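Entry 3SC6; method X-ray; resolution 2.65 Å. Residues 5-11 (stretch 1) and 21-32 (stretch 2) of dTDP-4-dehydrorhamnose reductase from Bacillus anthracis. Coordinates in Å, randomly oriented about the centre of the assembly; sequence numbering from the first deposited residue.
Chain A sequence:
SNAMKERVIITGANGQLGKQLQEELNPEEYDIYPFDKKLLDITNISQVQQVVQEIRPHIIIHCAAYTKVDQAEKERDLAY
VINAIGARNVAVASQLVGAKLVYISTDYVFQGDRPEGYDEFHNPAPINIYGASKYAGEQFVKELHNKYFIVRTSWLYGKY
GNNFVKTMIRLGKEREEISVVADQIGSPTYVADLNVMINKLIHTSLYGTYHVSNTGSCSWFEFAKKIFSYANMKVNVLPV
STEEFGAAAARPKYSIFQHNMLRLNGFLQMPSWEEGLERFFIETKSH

Stretch 1 5-11: KERVIIT
Stretch 2 (21-32) LQEELNPEEYDI

Stretch 1 runs as an extended strand through Thr-11, with phi/psi from -114/135 at Arg-7 to -92/132 at Thr-11. Stretch 2 opens with the last turn of a helix, Leu-21 to Glu-24; Leu-25 (-84/127) leaves helical geometry, and a loop leads into a second strand, which includes Asp-31 (-98/104) and Ile-32 (-82/117) and continues beyond the stretch. Within that loop, Glu-28 N donates to Asn-26 OD1 (3.0 Å). The strands run parallel, their N-to-C directions 29° apart. Arg-7 pairs with Asp-31 (CA-CA 4.7 Å) and Val-8 with Ile-32 (CA-CA 5.2 Å). Two backbone hydrogen bonds fix this register: Asp-31 N to Glu-6 O (2.8 Å, 154° at hydrogen) and Val-8 N to Asp-31 O (3.1 Å, 174°). Asp-31 thus uses both its amide and its carbonyl, as parallel pairing requires.

Val-8 (chi1 m) and Ile-32 (m, t) share one face of the sheet, with Val-8 CG2 4.0 Å from Ile-32 CG1. Val-8 CG2 also lies 4.1 Å from Leu-25 CD1, while Val-8 CG1 approaches Tyr-30 CD1 to 3.3 Å; branching at CB lets one short side chain meet both neighbours. Tyr-30 adopts chi1 m and chi2 -88°. Further along, buried Ile-10 (m, t) extends CD1 toward the helix end, 4.1 Å from both Leu-21 CD2 and Leu-25 CD1 and 4.2 Å from Ile-32 CG2. Leu-21 (t, p) and Leu-25 (m, t) both point toward stretch 1, so their apolar ends can pack here without leaving polar groups unpaired.

At the exposed end, Lys-5 (t, p, t, t) starts sideways, but its long chain brings NZ to Pro-27 O in a 3.0 Å hydrogen bond. Its long salt bridge to Asp-31 (m, chi2 -5°), NZ to OD1 at 3.9 Å, is less certain because OD1 is modelled too close to a neighbour. Together the stretches bury 601 Å², summed over both sides.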

# COMPACT_ATOMS: atom_id res chain seq x y z
N LYS A 5 -5.91 -24.25 11.57
CA LYS A 5 -4.53 -23.69 11.68
C LYS A 5 -4.06 -23.37 10.25
O LYS A 5 -3.17 -24.03 9.71
CB LYS A 5 -3.61 -24.74 12.31
CG LYS A 5 -2.20 -24.26 12.67
CD LYS A 5 -2.24 -23.21 13.79
CE LYS A 5 -0.83 -22.80 14.24
NZ LYS A 5 -0.85 -21.82 15.36
N GLU A 6 -4.68 -22.37 9.64
CA GLU A 6 -4.32 -21.98 8.27
C GLU A 6 -2.88 -21.47 8.10
O GLU A 6 -2.23 -21.06 9.05
CB GLU A 6 -5.36 -21.01 7.71
CG GLU A 6 -6.75 -21.63 7.64
CD GLU A 6 -7.80 -20.69 7.10
OE1 GLU A 6 -7.46 -19.54 6.75
OE2 GLU A 6 -8.97 -21.11 7.02
N ARG A 7 -2.42 -21.49 6.85
CA ARG A 7 -1.07 -21.09 6.48
C ARG A 7 -1.13 -19.84 5.62
O ARG A 7 -1.93 -19.79 4.69
CB ARG A 7 -0.57 -22.20 5.60
CG ARG A 7 -0.81 -23.53 6.24
CD ARG A 7 -0.77 -24.61 5.22
NE ARG A 7 -1.34 -25.81 5.79
CZ ARG A 7 -1.71 -26.86 5.08
NH1 ARG A 7 -2.25 -27.91 5.70
NH2 ARG A 7 -1.57 -26.86 3.76
N VAL A 8 -0.28 -18.86 5.89
CA VAL A 8 -0.27 -17.63 5.11
C VAL A 8 1.13 -17.26 4.67
O VAL A 8 2.06 -17.25 5.46
CB VAL A 8 -0.84 -16.44 5.92
CG1 VAL A 8 -2.25 -16.72 6.37
CG2 VAL A 8 0.03 -16.15 7.12
N ILE A 9 1.28 -16.97 3.38
CA ILE A 9 2.57 -16.58 2.82
C ILE A 9 2.56 -15.08 2.56
O ILE A 9 1.56 -14.54 2.09
CB ILE A 9 2.90 -17.31 1.50
CG1 ILE A 9 3.13 -18.80 1.76
CG2 ILE A 9 4.17 -16.74 0.88
CD1 ILE A 9 3.53 -19.58 0.51
N ILE A 10 3.66 -14.41 2.90
CA ILE A 10 3.79 -12.97 2.69
C ILE A 10 4.99 -12.69 1.80
O ILE A 10 6.12 -12.99 2.15
CB ILE A 10 3.98 -12.21 4.02
CG1 ILE A 10 2.79 -12.47 4.95
CG2 ILE A 10 4.11 -10.73 3.76
CD1 ILE A 10 2.89 -11.74 6.27
N THR A 11 4.74 -12.12 0.62
CA THR A 11 5.81 -11.79 -0.31
C THR A 11 6.27 -10.35 -0.05
O THR A 11 5.45 -9.45 0.06
CB THR A 11 5.34 -11.95 -1.77
OG1 THR A 11 4.27 -11.04 -2.04
CG2 THR A 11 4.88 -13.37 -2.04
N LEU A 21 3.14 -6.42 9.01
CA LEU A 21 1.99 -7.31 8.86
C LEU A 21 2.33 -8.63 9.53
O LEU A 21 1.50 -9.23 10.22
CB LEU A 21 1.67 -7.53 7.38
CG LEU A 21 0.51 -8.47 7.06
CD1 LEU A 21 -0.78 -7.99 7.71
CD2 LEU A 21 0.34 -8.60 5.55
N GLN A 22 3.56 -9.07 9.31
CA GLN A 22 4.09 -10.31 9.87
C GLN A 22 3.94 -10.37 11.39
O GLN A 22 3.78 -11.44 11.96
CB GLN A 22 5.57 -10.40 9.50
CG GLN A 22 6.32 -11.58 10.08
CD GLN A 22 7.79 -11.55 9.69
OE1 GLN A 22 8.21 -10.74 8.86
NE2 GLN A 22 8.58 -12.45 10.28
N GLU A 23 3.99 -9.21 12.04
CA GLU A 23 3.87 -9.12 13.49
C GLU A 23 2.44 -8.95 13.99
O GLU A 23 2.14 -9.27 15.13
CB GLU A 23 4.67 -7.93 14.01
CG GLU A 23 6.16 -7.97 13.71
CD GLU A 23 6.88 -6.73 14.22
OE1 GLU A 23 6.20 -5.83 14.77
OE2 GLU A 23 8.12 -6.66 14.07
N GLU A 24 1.56 -8.45 13.13
CA GLU A 24 0.16 -8.22 13.52
C GLU A 24 -0.82 -9.36 13.26
O GLU A 24 -1.97 -9.31 13.72
CB GLU A 24 -0.32 -6.89 12.95
CG GLU A 24 0.51 -5.72 13.47
CD GLU A 24 0.08 -4.37 12.93
OE1 GLU A 24 -0.88 -4.33 12.13
OE2 GLU A 24 0.70 -3.36 13.32
N LEU A 25 -0.41 -10.38 12.52
CA LEU A 25 -1.29 -11.52 12.25
C LEU A 25 -1.15 -12.44 13.46
O LEU A 25 -0.04 -12.80 13.83
CB LEU A 25 -0.91 -12.26 10.97
CG LEU A 25 -1.03 -11.46 9.67
CD1 LEU A 25 -0.56 -12.30 8.49
CD2 LEU A 25 -2.47 -11.00 9.47
N ASN A 26 -2.28 -12.80 14.07
CA ASN A 26 -2.28 -13.66 15.24
C ASN A 26 -1.60 -15.00 14.95
O ASN A 26 -2.10 -15.79 14.15
CB ASN A 26 -3.71 -13.87 15.74
CG ASN A 26 -3.79 -14.67 17.02
OD1 ASN A 26 -2.77 -15.04 17.60
ND2 ASN A 26 -5.00 -14.92 17.49
N PRO A 27 -0.45 -15.27 15.60
CA PRO A 27 0.28 -16.52 15.39
C PRO A 27 -0.45 -17.77 15.89
O PRO A 27 -0.14 -18.87 15.44
CB PRO A 27 1.59 -16.31 16.15
CG PRO A 27 1.29 -15.27 17.16
CD PRO A 27 0.24 -14.39 16.57
N GLU A 28 -1.39 -17.60 16.81
CA GLU A 28 -2.15 -18.74 17.33
C GLU A 28 -3.44 -18.89 16.52
O GLU A 28 -4.52 -19.09 17.07
CB GLU A 28 -2.45 -18.58 18.82
CG GLU A 28 -1.20 -18.51 19.69
CD GLU A 28 -1.52 -18.39 21.17
OE1 GLU A 28 -2.72 -18.31 21.52
OE2 GLU A 28 -0.57 -18.37 21.99
N GLU A 29 -3.28 -18.80 15.21
CA GLU A 29 -4.38 -18.91 14.26
C GLU A 29 -3.82 -19.26 12.88
O GLU A 29 -4.41 -20.05 12.14
CB GLU A 29 -5.15 -17.59 14.19
CG GLU A 29 -6.34 -17.60 13.23
CD GLU A 29 -7.09 -16.27 13.17
OE1 GLU A 29 -6.66 -15.30 13.85
OE2 GLU A 29 -8.09 -16.18 12.44
N TYR A 30 -2.67 -18.67 12.55
CA TYR A 30 -2.02 -18.90 11.27
C TYR A 30 -0.53 -19.23 11.40
O TYR A 30 0.12 -18.81 12.35
CB TYR A 30 -2.07 -17.63 10.41
CG TYR A 30 -3.43 -17.10 10.05
CD1 TYR A 30 -4.09 -17.55 8.92
CD2 TYR A 30 -4.03 -16.09 10.79
CE1 TYR A 30 -5.33 -17.05 8.57
CE2 TYR A 30 -5.27 -15.58 10.45
CZ TYR A 30 -5.91 -16.07 9.33
OH TYR A 30 -7.14 -15.58 8.97
N ASP A 31 -0.01 -19.98 10.43
CA ASP A 31 1.41 -20.34 10.39
C ASP A 31 1.92 -19.30 9.41
O ASP A 31 1.70 -19.42 8.21
CB ASP A 31 1.67 -21.74 9.85
CG ASP A 31 1.14 -22.83 10.76
OD1 ASP A 31 0.65 -22.50 11.85
OD2 ASP A 31 1.24 -24.02 10.38
N ILE A 32 2.59 -18.28 9.93
CA ILE A 32 3.11 -17.21 9.09
C ILE A 32 4.44 -17.54 8.42
O ILE A 32 5.45 -17.75 9.10
CB ILE A 32 3.28 -15.92 9.91
CG1 ILE A 32 1.96 -15.55 10.61
CG2 ILE A 32 3.77 -14.79 9.02
CD1 ILE A 32 2.03 -14.32 11.48